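Conserved hypothetical exported protein (Bacteroides fragilis, PDB 4JJA) is of unproven function but may, like NamZ enzymes, cleave N-acetylmuramic acid residues from peptidoglycan. Local coordinates at residues A[15-20]-A[42-47]; A[22-27]-A[48-53]; A[257-262]-A[311-316]; A[238-243]-A[318-323]. One frame throughout, in Å; residues are numbered along the deposited sequence.

Interactions 1 and 2 lie together in the Rossmann-like N-terminal part, their centres 9 Å apart, and share elements: helices 13-20 and 40-46 meet in interaction 1 above the sheet whose strands 24-28 and 50-56 pair in interaction 2. The first is apolar side-chain packing, partly buried; the second is a buried parallel strand pair, rich in backbone bonds. Interactions 3 and 4 belong to the C-terminal part, on the opposite side of the chain's centre. Their centres are 12 Å apart, joined by L314 packing on V241 and F320. Interaction 3 is a surface contact carried by an asparagine amide, whereas interaction 4 is buried and packs the F320 ring on T239 and V241 of another loop.

Interaction 1 of 4, residues A[15-20]-A[42-47]; sequences AYFPIL and DILLEN
F17 and L44 meet between helix 13-20 and helix 40-46, which lie on the same face of the Rossmann-like parallel sheet. The segment axes come no closer than 12.4 Å, inclined at 63°, so side chains alone span the gap, and bulky apolar residues suit it. The F17 side chain slants across that of L44, bringing CE1 to 3.9 Å from L44 CD2. At the edge of the same ring, CZ lies 4.2 Å from I43 CG2.

L44 CG lies beside the backbone N (chi1 -65°), and its CD2 is where the groups converge. L20 crosses L44 at about a right angle, with L20 CD1 3.7 Å from L44 CD2, and Y16 offers the same methyl the edge of its ring through CE1. L20 and L44 rest on I106 of strand 104-107, while F49 meets the F17 ring edge to face.

Just past the C-terminal end of helix 40-46, N47 crosses F17 at about a right angle, the ring and amide planes 57° apart, and F17 CE2 touches N47 CG at 3.6 Å. N47 ND2 donates to I43 O at 2.8 Å, and N47 N reaches that oxygen from the opposite face of the carbonyl.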
# COMPACT_ATOMS: atom_id res chain seq x y z
N ALA A 15 -2.39 7.73 25.37
CA ALA A 15 -3.65 7.23 24.84
C ALA A 15 -3.79 5.72 24.83
O ALA A 15 -4.89 5.22 24.96
CB ALA A 15 -3.93 7.79 23.41
N TYR A 16 -2.71 4.99 24.69
CA TYR A 16 -2.83 3.54 24.55
C TYR A 16 -2.04 2.71 25.54
O TYR A 16 -2.37 1.54 25.69
CB TYR A 16 -2.54 3.09 23.13
CG TYR A 16 -1.14 3.25 22.65
CD1 TYR A 16 -0.22 2.23 22.84
CD2 TYR A 16 -0.69 4.43 22.03
CE1 TYR A 16 1.07 2.33 22.44
CE2 TYR A 16 0.64 4.54 21.64
CZ TYR A 16 1.52 3.50 21.82
OH TYR A 16 2.84 3.59 21.41
N PHE A 17 -1.08 3.25 26.26
CA PHE A 17 -0.40 2.45 27.29
C PHE A 17 -1.40 1.82 28.27
O PHE A 17 -1.29 0.65 28.57
CB PHE A 17 0.69 3.25 27.99
CG PHE A 17 2.04 3.25 27.30
CD1 PHE A 17 2.19 2.91 25.96
CD2 PHE A 17 3.14 3.71 27.96
CE1 PHE A 17 3.40 2.94 25.36
CE2 PHE A 17 4.37 3.71 27.36
CZ PHE A 17 4.51 3.34 26.08
N PRO A 18 -2.44 2.53 28.68
CA PRO A 18 -3.41 1.86 29.60
C PRO A 18 -4.17 0.71 28.96
O PRO A 18 -4.61 -0.21 29.68
CB PRO A 18 -4.34 2.99 30.01
CG PRO A 18 -3.40 4.20 29.98
CD PRO A 18 -2.60 3.98 28.69
N ILE A 19 -4.40 0.76 27.66
CA ILE A 19 -5.06 -0.34 26.96
C ILE A 19 -4.21 -1.60 27.05
O ILE A 19 -4.74 -2.70 27.15
CB ILE A 19 -5.34 0.01 25.44
CG1 ILE A 19 -6.23 1.23 25.33
CG2 ILE A 19 -6.01 -1.11 24.73
CD1 ILE A 19 -6.40 1.76 23.93
N LEU A 20 -2.89 -1.45 26.99
CA LEU A 20 -1.99 -2.56 26.90
C LEU A 20 -1.59 -3.12 28.26
O LEU A 20 -1.10 -4.23 28.35
CB LEU A 20 -0.71 -2.11 26.19
CG LEU A 20 -0.93 -1.61 24.75
CD1 LEU A 20 0.45 -1.18 24.20
CD2 LEU A 20 -1.61 -2.65 23.87
N ASP A 42 10.42 -2.26 20.81
CA ASP A 42 11.44 -1.86 21.81
C ASP A 42 10.86 -0.91 22.84
O ASP A 42 11.11 -1.04 24.05
CB ASP A 42 12.61 -1.19 21.12
CG ASP A 42 13.30 -2.11 20.11
OD1 ASP A 42 13.64 -3.29 20.43
OD2 ASP A 42 13.40 -1.72 18.93
N ILE A 43 10.04 0.03 22.40
CA ILE A 43 9.43 0.99 23.30
C ILE A 43 8.52 0.25 24.29
O ILE A 43 8.54 0.53 25.52
CB ILE A 43 8.63 2.00 22.52
CG1 ILE A 43 9.60 2.89 21.72
CG2 ILE A 43 7.76 2.87 23.42
CD1 ILE A 43 8.95 3.61 20.57
N LEU A 44 7.75 -0.71 23.80
CA LEU A 44 6.85 -1.43 24.67
C LEU A 44 7.61 -2.28 25.67
O LEU A 44 7.30 -2.28 26.85
CB LEU A 44 5.88 -2.29 23.87
CG LEU A 44 4.90 -1.51 23.00
CD1 LEU A 44 3.99 -2.50 22.25
CD2 LEU A 44 4.06 -0.55 23.82
N LEU A 45 8.64 -2.98 25.22
CA LEU A 45 9.44 -3.79 26.17
C LEU A 45 10.15 -2.93 27.20
O LEU A 45 10.21 -3.29 28.40
CB LEU A 45 10.43 -4.67 25.41
CG LEU A 45 9.85 -5.83 24.57
CD1 LEU A 45 10.93 -6.43 23.66
CD2 LEU A 45 9.16 -6.85 25.45
N GLU A 46 10.64 -1.78 26.80
CA GLU A 46 11.32 -0.85 27.73
C GLU A 46 10.37 -0.27 28.79
O GLU A 46 10.81 0.13 29.86
CB GLU A 46 12.07 0.28 26.99
CG GLU A 46 11.32 1.59 26.65
CD GLU A 46 12.21 2.69 25.97
OE1 GLU A 46 13.45 2.65 26.10
OE2 GLU A 46 11.65 3.61 25.34
N ASN A 47 9.08 -0.24 28.49
CA ASN A 47 8.03 0.19 29.37
C ASN A 47 7.34 -0.99 30.09
O ASN A 47 6.27 -0.81 30.64
CB ASN A 47 7.04 1.09 28.64
CG ASN A 47 7.60 2.48 28.44
OD1 ASN A 47 7.55 3.31 29.35
ND2 ASN A 47 8.19 2.71 27.27

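Interaction 2 of 4, residues A[22-27]-A[48-53]; sequences NKRIAI and NFNVVA
I25 pairs with V51 where strands 24-28 and 50-56 run side by side in the parallel sheet; with helix 40-46 between them in the chain, they form a beta-alpha-beta unit of the Rossmann-like fold. I25 has the most surface buried here. Its N-H bonds to N50 O at 2.9 Å, and its carbonyl O takes V52 N at 2.8 Å, nearly straight at 172°. Its side chain turns to the face covered by the helices: CG1 stands beside the backbone N, and CD1 at its end packs on F49 CB at 3.8 Å. A beta-branched residue such as isoleucine suits both an extended strand and a greasy interior. V51 points to the same face, where its CG1 meets I27 CD1, the two side chains crossing at about a right angle over L44.

N50, an exposed residue, projects from the other face. Its CG is anti to the backbone N (chi1 -176°), and the amide lies alongside R24, with ND2 3.6 Å from R24 CG. R24 itself continues away to a salt bridge with D103. The polar group of N50 suits this solvated position: one water accepts from ND2, and another accepts from N50 N while donating to K23 O at 2.7 Å.

Beyond I25 the register shifts by one residue in a beta bulge at V52. A26 then pairs with A53, and I27 N bonds to A53 O at 3.0 Å. The bulge leaves A53 N buried without a partner, 3.6 Å from I25 O.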
# COMPACT_ATOMS: atom_id res chain seq x y z
N ASN A 22 -1.10 -5.03 31.42
CA ASN A 22 -1.39 -6.39 31.86
C ASN A 22 -1.83 -7.33 30.78
O ASN A 22 -2.26 -8.45 31.06
CB ASN A 22 -2.41 -6.41 33.02
CG ASN A 22 -1.88 -5.73 34.24
OD1 ASN A 22 -0.68 -5.81 34.56
ND2 ASN A 22 -2.77 -5.04 34.95
N LYS A 23 -1.70 -6.93 29.53
CA LYS A 23 -2.12 -7.78 28.43
C LYS A 23 -0.91 -8.43 27.78
O LYS A 23 0.21 -7.90 27.78
CB LYS A 23 -2.88 -6.98 27.37
CG LYS A 23 -4.29 -6.53 27.84
CD LYS A 23 -5.09 -5.96 26.67
CE LYS A 23 -6.52 -5.66 27.03
NZ LYS A 23 -6.63 -4.60 28.06
N ARG A 24 -1.13 -9.60 27.21
CA ARG A 24 -0.14 -10.24 26.37
C ARG A 24 -0.32 -9.67 24.96
O ARG A 24 -1.41 -9.67 24.43
CB ARG A 24 -0.36 -11.74 26.35
CG ARG A 24 -0.19 -12.44 27.71
CD ARG A 24 -0.71 -13.86 27.63
NE ARG A 24 -2.18 -13.89 27.35
CZ ARG A 24 -2.84 -14.91 26.78
NH1 ARG A 24 -2.18 -15.99 26.38
NH2 ARG A 24 -4.15 -14.84 26.56
N ILE A 25 0.77 -9.18 24.38
CA ILE A 25 0.68 -8.30 23.20
C ILE A 25 1.40 -8.94 22.01
O ILE A 25 2.53 -9.42 22.11
CB ILE A 25 1.31 -6.92 23.50
CG1 ILE A 25 0.58 -6.22 24.65
CG2 ILE A 25 1.35 -6.02 22.23
CD1 ILE A 25 1.41 -5.19 25.34
N ALA A 26 0.73 -8.97 20.87
CA ALA A 26 1.38 -9.24 19.58
C ALA A 26 1.37 -7.97 18.77
O ALA A 26 0.50 -7.15 18.94
CB ALA A 26 0.63 -10.32 18.81
N ILE A 27 2.34 -7.83 17.88
CA ILE A 27 2.45 -6.66 17.00
C ILE A 27 2.53 -7.11 15.54
O ILE A 27 3.28 -8.05 15.22
CB ILE A 27 3.68 -5.86 17.33
CG1 ILE A 27 3.70 -5.41 18.79
CG2 ILE A 27 3.81 -4.68 16.38
CD1 ILE A 27 5.01 -4.88 19.20
N ASN A 48 7.99 -2.16 30.04
CA ASN A 48 7.62 -3.36 30.80
C ASN A 48 6.32 -3.99 30.34
O ASN A 48 5.67 -4.75 31.07
CB ASN A 48 7.62 -3.09 32.32
CG ASN A 48 8.95 -2.59 32.81
OD1 ASN A 48 10.00 -3.12 32.43
ND2 ASN A 48 8.93 -1.55 33.63
N PHE A 49 5.96 -3.75 29.07
CA PHE A 49 4.85 -4.47 28.48
C PHE A 49 5.31 -5.85 27.98
O PHE A 49 6.44 -6.06 27.53
CB PHE A 49 4.21 -3.66 27.34
CG PHE A 49 3.57 -2.42 27.79
CD1 PHE A 49 2.34 -2.46 28.35
CD2 PHE A 49 4.20 -1.20 27.67
CE1 PHE A 49 1.73 -1.29 28.81
CE2 PHE A 49 3.60 -0.05 28.12
CZ PHE A 49 2.36 -0.09 28.67
N ASN A 50 4.37 -6.76 28.03
CA ASN A 50 4.62 -8.16 27.68
C ASN A 50 4.32 -8.42 26.20
O ASN A 50 3.24 -8.85 25.84
CB ASN A 50 3.74 -9.05 28.57
CG ASN A 50 4.00 -10.50 28.36
OD1 ASN A 50 5.07 -10.89 27.86
ND2 ASN A 50 3.02 -11.33 28.76
N VAL A 51 5.33 -8.17 25.36
CA VAL A 51 5.19 -8.46 23.94
C VAL A 51 5.64 -9.90 23.70
O VAL A 51 6.77 -10.26 24.04
CB VAL A 51 5.97 -7.47 23.06
CG1 VAL A 51 5.74 -7.78 21.56
CG2 VAL A 51 5.57 -6.01 23.37
N VAL A 52 4.74 -10.70 23.15
CA VAL A 52 4.94 -12.14 23.04
C VAL A 52 5.16 -12.60 21.62
O VAL A 52 5.62 -13.73 21.42
CB VAL A 52 3.75 -12.91 23.66
CG1 VAL A 52 3.59 -12.54 25.15
CG2 VAL A 52 2.48 -12.75 22.92
N ALA A 53 4.85 -11.75 20.63
CA ALA A 53 5.01 -12.14 19.25
C ALA A 53 4.95 -10.95 18.32
O ALA A 53 4.30 -9.98 18.60
CB ALA A 53 3.92 -13.14 18.83
O HOH W 1 0.56 -10.30 30.38
O HOH W 2 1.75 -6.11 29.09

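Interaction 3 of 4, residues A[257-262]-A[311-316]; sequences PNMTGY and YHNLNM
N313 OD1 receives the N-H of T260 at 2.9 Å, the donor lying in the carbonyl plane on a lone pair. The other half of the same amide completes the pairing: N313 ND2 donates to T260 O, again at 2.9 Å, with that oxygen tilted slightly from the amide plane. Two bonds to one residue fix the rotation of the carboxamide, and asparagine suits the place because it offers an acceptor and a donor side by side. Its CG stands anti to the backbone N (chi1 -173°), on the side of the loop. Around OD1, M259 CA comes to 3.2 Å, and the Y262 ring presents its edge through CE2.

Y262 and N313 approach tip to tip, the ring and amide planes 71° apart, and Y262 OH lies 3.5 Å from N313 CB. The hydroxyl has its polar partner in D309, one turn earlier on helix 305-314. On the other flank L314 supplies apolar packing: its CG meets CG of M259, a selenomethionine, at 3.7 Å, and its CD2 touches N258 CB at 3.6 Å. Within the loop, T260 OG1 donates to N258 O. The whole is typical of a side-chain amide pairing with extended backbone as a strand's peptide would, here joining the loop between strands 253-256 and 265-266 to the C-terminal end of a helix.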
# COMPACT_ATOMS: atom_id res chain seq x y z
N PRO A 257 13.40 -1.85 -24.17
CA PRO A 257 14.41 -1.89 -25.26
C PRO A 257 13.90 -1.68 -26.68
O PRO A 257 14.68 -1.31 -27.54
CB PRO A 257 15.03 -3.26 -25.14
CG PRO A 257 14.41 -3.92 -24.01
CD PRO A 257 13.42 -3.06 -23.35
N ASN A 258 12.61 -1.94 -26.89
CA ASN A 258 11.99 -1.84 -28.20
C ASN A 258 11.34 -0.47 -28.43
O ASN A 258 11.00 -0.15 -29.56
CB ASN A 258 11.00 -3.00 -28.44
CG ASN A 258 11.70 -4.36 -28.56
OD1 ASN A 258 12.24 -4.91 -27.55
ND2 ASN A 258 11.78 -4.88 -29.77
N MSE A 259 11.19 0.35 -27.39
CA MSE A 259 10.57 1.66 -27.53
C MSE A 259 11.49 2.54 -28.32
O MSE A 259 12.73 2.45 -28.25
CB MSE A 259 10.23 2.24 -26.15
CG MSE A 259 8.85 1.73 -25.67
SE MSE A 259 8.37 2.12 -23.85
CE MSE A 259 8.45 3.98 -23.91
N THR A 260 10.88 3.42 -29.11
CA THR A 260 11.62 4.01 -30.22
C THR A 260 11.25 5.48 -30.32
O THR A 260 10.08 5.86 -30.20
CB THR A 260 11.27 3.23 -31.58
OG1 THR A 260 11.71 1.84 -31.52
CG2 THR A 260 11.86 3.89 -32.85
N GLY A 261 12.26 6.33 -30.47
CA GLY A 261 12.01 7.76 -30.57
C GLY A 261 12.09 8.62 -29.32
O GLY A 261 11.58 9.75 -29.28
N TYR A 262 12.76 8.09 -28.32
CA TYR A 262 12.82 8.72 -27.00
C TYR A 262 14.20 9.33 -26.68
O TYR A 262 15.20 8.73 -27.08
CB TYR A 262 12.47 7.68 -25.94
CG TYR A 262 11.02 7.30 -25.98
CD1 TYR A 262 10.05 8.07 -25.31
CD2 TYR A 262 10.60 6.22 -26.76
CE1 TYR A 262 8.68 7.70 -25.37
CE2 TYR A 262 9.27 5.86 -26.80
CZ TYR A 262 8.30 6.63 -26.13
OH TYR A 262 6.97 6.27 -26.22
N TYR A 311 1.98 1.79 -25.06
CA TYR A 311 1.20 0.86 -25.86
C TYR A 311 1.29 1.21 -27.33
O TYR A 311 1.61 0.34 -28.16
CB TYR A 311 -0.27 0.89 -25.42
CG TYR A 311 -1.18 0.12 -26.38
CD1 TYR A 311 -1.22 -1.23 -26.34
CD2 TYR A 311 -1.89 0.75 -27.35
CE1 TYR A 311 -1.96 -1.98 -27.23
CE2 TYR A 311 -2.65 0.04 -28.23
CZ TYR A 311 -2.70 -1.32 -28.18
OH TYR A 311 -3.43 -2.07 -29.09
N HIS A 312 1.04 2.45 -27.68
CA HIS A 312 1.07 2.82 -29.07
C HIS A 312 2.47 2.85 -29.65
O HIS A 312 2.65 2.61 -30.83
CB HIS A 312 0.36 4.18 -29.30
CG HIS A 312 -1.11 4.09 -29.09
ND1 HIS A 312 -1.95 3.35 -29.91
CD2 HIS A 312 -1.89 4.62 -28.13
CE1 HIS A 312 -3.19 3.43 -29.45
NE2 HIS A 312 -3.18 4.21 -28.37
N ASN A 313 3.48 3.13 -28.83
CA ASN A 313 4.82 3.16 -29.34
C ASN A 313 5.32 1.76 -29.67
O ASN A 313 6.02 1.55 -30.67
CB ASN A 313 5.77 3.82 -28.34
CG ASN A 313 7.16 4.02 -28.91
OD1 ASN A 313 8.03 3.22 -28.71
ND2 ASN A 313 7.33 5.03 -29.76
N LEU A 314 5.01 0.79 -28.80
CA LEU A 314 5.59 -0.53 -28.97
C LEU A 314 5.02 -1.32 -30.14
O LEU A 314 5.70 -2.22 -30.65
CB LEU A 314 5.47 -1.33 -27.66
CG LEU A 314 6.58 -1.02 -26.71
CD1 LEU A 314 6.25 -1.48 -25.29
CD2 LEU A 314 7.94 -1.62 -27.19
N ASN A 315 3.77 -1.07 -30.51
CA ASN A 315 3.17 -1.75 -31.69
C ASN A 315 3.14 -3.23 -31.56
O ASN A 315 3.30 -3.96 -32.56
CB ASN A 315 3.95 -1.43 -32.99
CG ASN A 315 3.85 -0.02 -33.41
OD1 ASN A 315 2.77 0.54 -33.45
ND2 ASN A 315 4.99 0.56 -33.78
N MSE A 316 2.89 -3.74 -30.36
CA MSE A 316 2.74 -5.20 -30.20
C MSE A 316 1.33 -5.62 -29.85
O MSE A 316 1.06 -6.78 -29.41
CB MSE A 316 3.77 -5.71 -29.20
CG MSE A 316 3.54 -5.30 -27.82
SE MSE A 316 4.72 -6.16 -26.45
CE MSE A 316 6.33 -5.29 -26.91

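Interaction 4 of 4, residues A[238-243]-A[318-323]; sequences GTPVSL and DRFFRP
G238 and T239 lie against R322 and F321, in that order, as irregular backbone, with the G238 and R322 CA atoms 5.1 Å apart and R322 N donating to G238 O at 2.8 Å from above the carbonyl plane. The contact joins two loops of the C-terminal part, one of them shaped by an ST turn at T239. Alongside the bond, T239 CA lies 3.2 Å from F320 O, a CA-H...O contact. P240 CD crowds the same oxygen, which is buried and has no conventional partner in the model.

The F320 ring lies under the T239 side chain. Its CG is anti to the backbone N (chi1 177°), and the two side chains lie side by side, pointing the same way. T239 CB sits over one ring face, 4.2 Å from the F320 ring centroid, in a CH-pi contact, while V241 CG2 approaches CE1 of that ring at 3.7 Å. Helix 305-314 adds L307, A310 and L314 around the ring. Threonine suits its place by serving both needs: its carbons meet the phenyl ring, and OG1 accepts from V241 N at 3.0 Å, closing the ST turn, and is also bonded to F236 O.

R322 is extended from CG to NE, and its CB, CG and CD pack against the G238-T239 peptide. NH1 bonds to E237 O, and T239 O stands over the face of the guanidinium, 3.2 Å from R322 CZ.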
# COMPACT_ATOMS: atom_id res chain seq x y z
N GLY A 238 1.71 -4.72 -15.24
CA GLY A 238 0.84 -5.50 -16.11
C GLY A 238 1.24 -5.48 -17.56
O GLY A 238 0.38 -5.78 -18.40
N THR A 239 2.50 -5.14 -17.85
CA THR A 239 3.04 -4.98 -19.19
C THR A 239 4.49 -5.41 -19.15
O THR A 239 5.05 -5.61 -18.07
CB THR A 239 2.99 -3.49 -19.65
OG1 THR A 239 4.10 -2.77 -19.08
CG2 THR A 239 1.65 -2.80 -19.36
N PRO A 240 5.19 -5.45 -20.30
CA PRO A 240 6.63 -5.71 -20.30
C PRO A 240 7.54 -4.50 -20.07
O PRO A 240 8.76 -4.61 -20.11
CB PRO A 240 6.88 -6.28 -21.69
CG PRO A 240 5.64 -6.27 -22.38
CD PRO A 240 4.62 -5.54 -21.64
N VAL A 241 6.95 -3.33 -19.87
CA VAL A 241 7.70 -2.08 -19.77
C VAL A 241 8.39 -2.02 -18.41
O VAL A 241 7.80 -2.33 -17.39
CB VAL A 241 6.74 -0.87 -19.95
CG1 VAL A 241 7.43 0.41 -19.76
CG2 VAL A 241 6.06 -0.94 -21.31
N SER A 242 9.66 -1.61 -18.40
CA SER A 242 10.36 -1.37 -17.15
C SER A 242 9.88 -0.04 -16.54
O SER A 242 9.74 0.97 -17.26
CB SER A 242 11.89 -1.26 -17.37
OG SER A 242 12.55 -0.85 -16.16
N LEU A 243 9.75 -0.04 -15.21
CA LEU A 243 9.43 1.17 -14.48
C LEU A 243 10.61 1.61 -13.61
O LEU A 243 10.46 2.40 -12.65
CB LEU A 243 8.13 1.01 -13.69
CG LEU A 243 7.99 -0.20 -12.78
CD1 LEU A 243 8.84 -0.13 -11.52
CD2 LEU A 243 6.51 -0.37 -12.38
N ASP A 318 -2.23 -6.44 -28.40
CA ASP A 318 -2.77 -6.94 -27.15
C ASP A 318 -1.73 -7.66 -26.29
O ASP A 318 -1.90 -7.75 -25.08
CB ASP A 318 -3.97 -7.82 -27.42
CG ASP A 318 -4.69 -8.28 -26.18
OD1 ASP A 318 -5.26 -7.47 -25.43
OD2 ASP A 318 -4.71 -9.52 -25.98
N ARG A 319 -0.61 -8.10 -26.89
CA ARG A 319 0.47 -8.73 -26.14
C ARG A 319 1.18 -7.78 -25.19
O ARG A 319 1.88 -8.21 -24.29
CB ARG A 319 1.48 -9.41 -27.09
CG ARG A 319 0.92 -10.42 -27.99
CD ARG A 319 0.05 -11.42 -27.22
NE ARG A 319 -0.48 -12.48 -28.11
CZ ARG A 319 0.08 -13.65 -28.31
NH1 ARG A 319 1.19 -14.00 -27.67
NH2 ARG A 319 -0.51 -14.53 -29.15
N PHE A 320 0.98 -6.48 -25.39
CA PHE A 320 1.46 -5.47 -24.43
C PHE A 320 0.89 -5.67 -23.03
O PHE A 320 1.53 -5.33 -22.03
CB PHE A 320 1.06 -4.10 -24.97
CG PHE A 320 1.42 -2.95 -24.07
CD1 PHE A 320 2.70 -2.36 -24.11
CD2 PHE A 320 0.47 -2.42 -23.24
CE1 PHE A 320 2.99 -1.30 -23.30
CE2 PHE A 320 0.78 -1.34 -22.46
CZ PHE A 320 2.03 -0.80 -22.51
N PHE A 321 -0.34 -6.14 -22.95
CA PHE A 321 -1.04 -6.29 -21.66
C PHE A 321 -0.91 -7.72 -21.21
O PHE A 321 -1.46 -8.61 -21.84
CB PHE A 321 -2.51 -5.89 -21.73
CG PHE A 321 -2.74 -4.46 -22.10
CD1 PHE A 321 -2.65 -3.47 -21.18
CD2 PHE A 321 -3.08 -4.12 -23.43
CE1 PHE A 321 -2.86 -2.14 -21.56
CE2 PHE A 321 -3.30 -2.82 -23.80
CZ PHE A 321 -3.21 -1.82 -22.86
N ARG A 322 -0.23 -7.95 -20.11
CA ARG A 322 -0.15 -9.26 -19.48
C ARG A 322 -1.56 -9.72 -19.15
O ARG A 322 -2.43 -8.90 -18.88
CB ARG A 322 0.65 -9.15 -18.19
CG ARG A 322 2.14 -8.92 -18.49
CD ARG A 322 2.98 -8.63 -17.33
NE ARG A 322 4.40 -8.79 -17.63
CZ ARG A 322 5.39 -8.53 -16.77
NH1 ARG A 322 5.12 -7.96 -15.59
NH2 ARG A 322 6.65 -8.77 -17.16
N PRO A 323 -1.80 -11.04 -19.03
CA PRO A 323 -3.12 -11.51 -18.65
C PRO A 323 -3.64 -10.82 -17.37
O PRO A 323 -4.84 -10.51 -17.25
CB PRO A 323 -2.90 -12.99 -18.49
CG PRO A 323 -1.87 -13.31 -19.51
CD PRO A 323 -0.90 -12.14 -19.45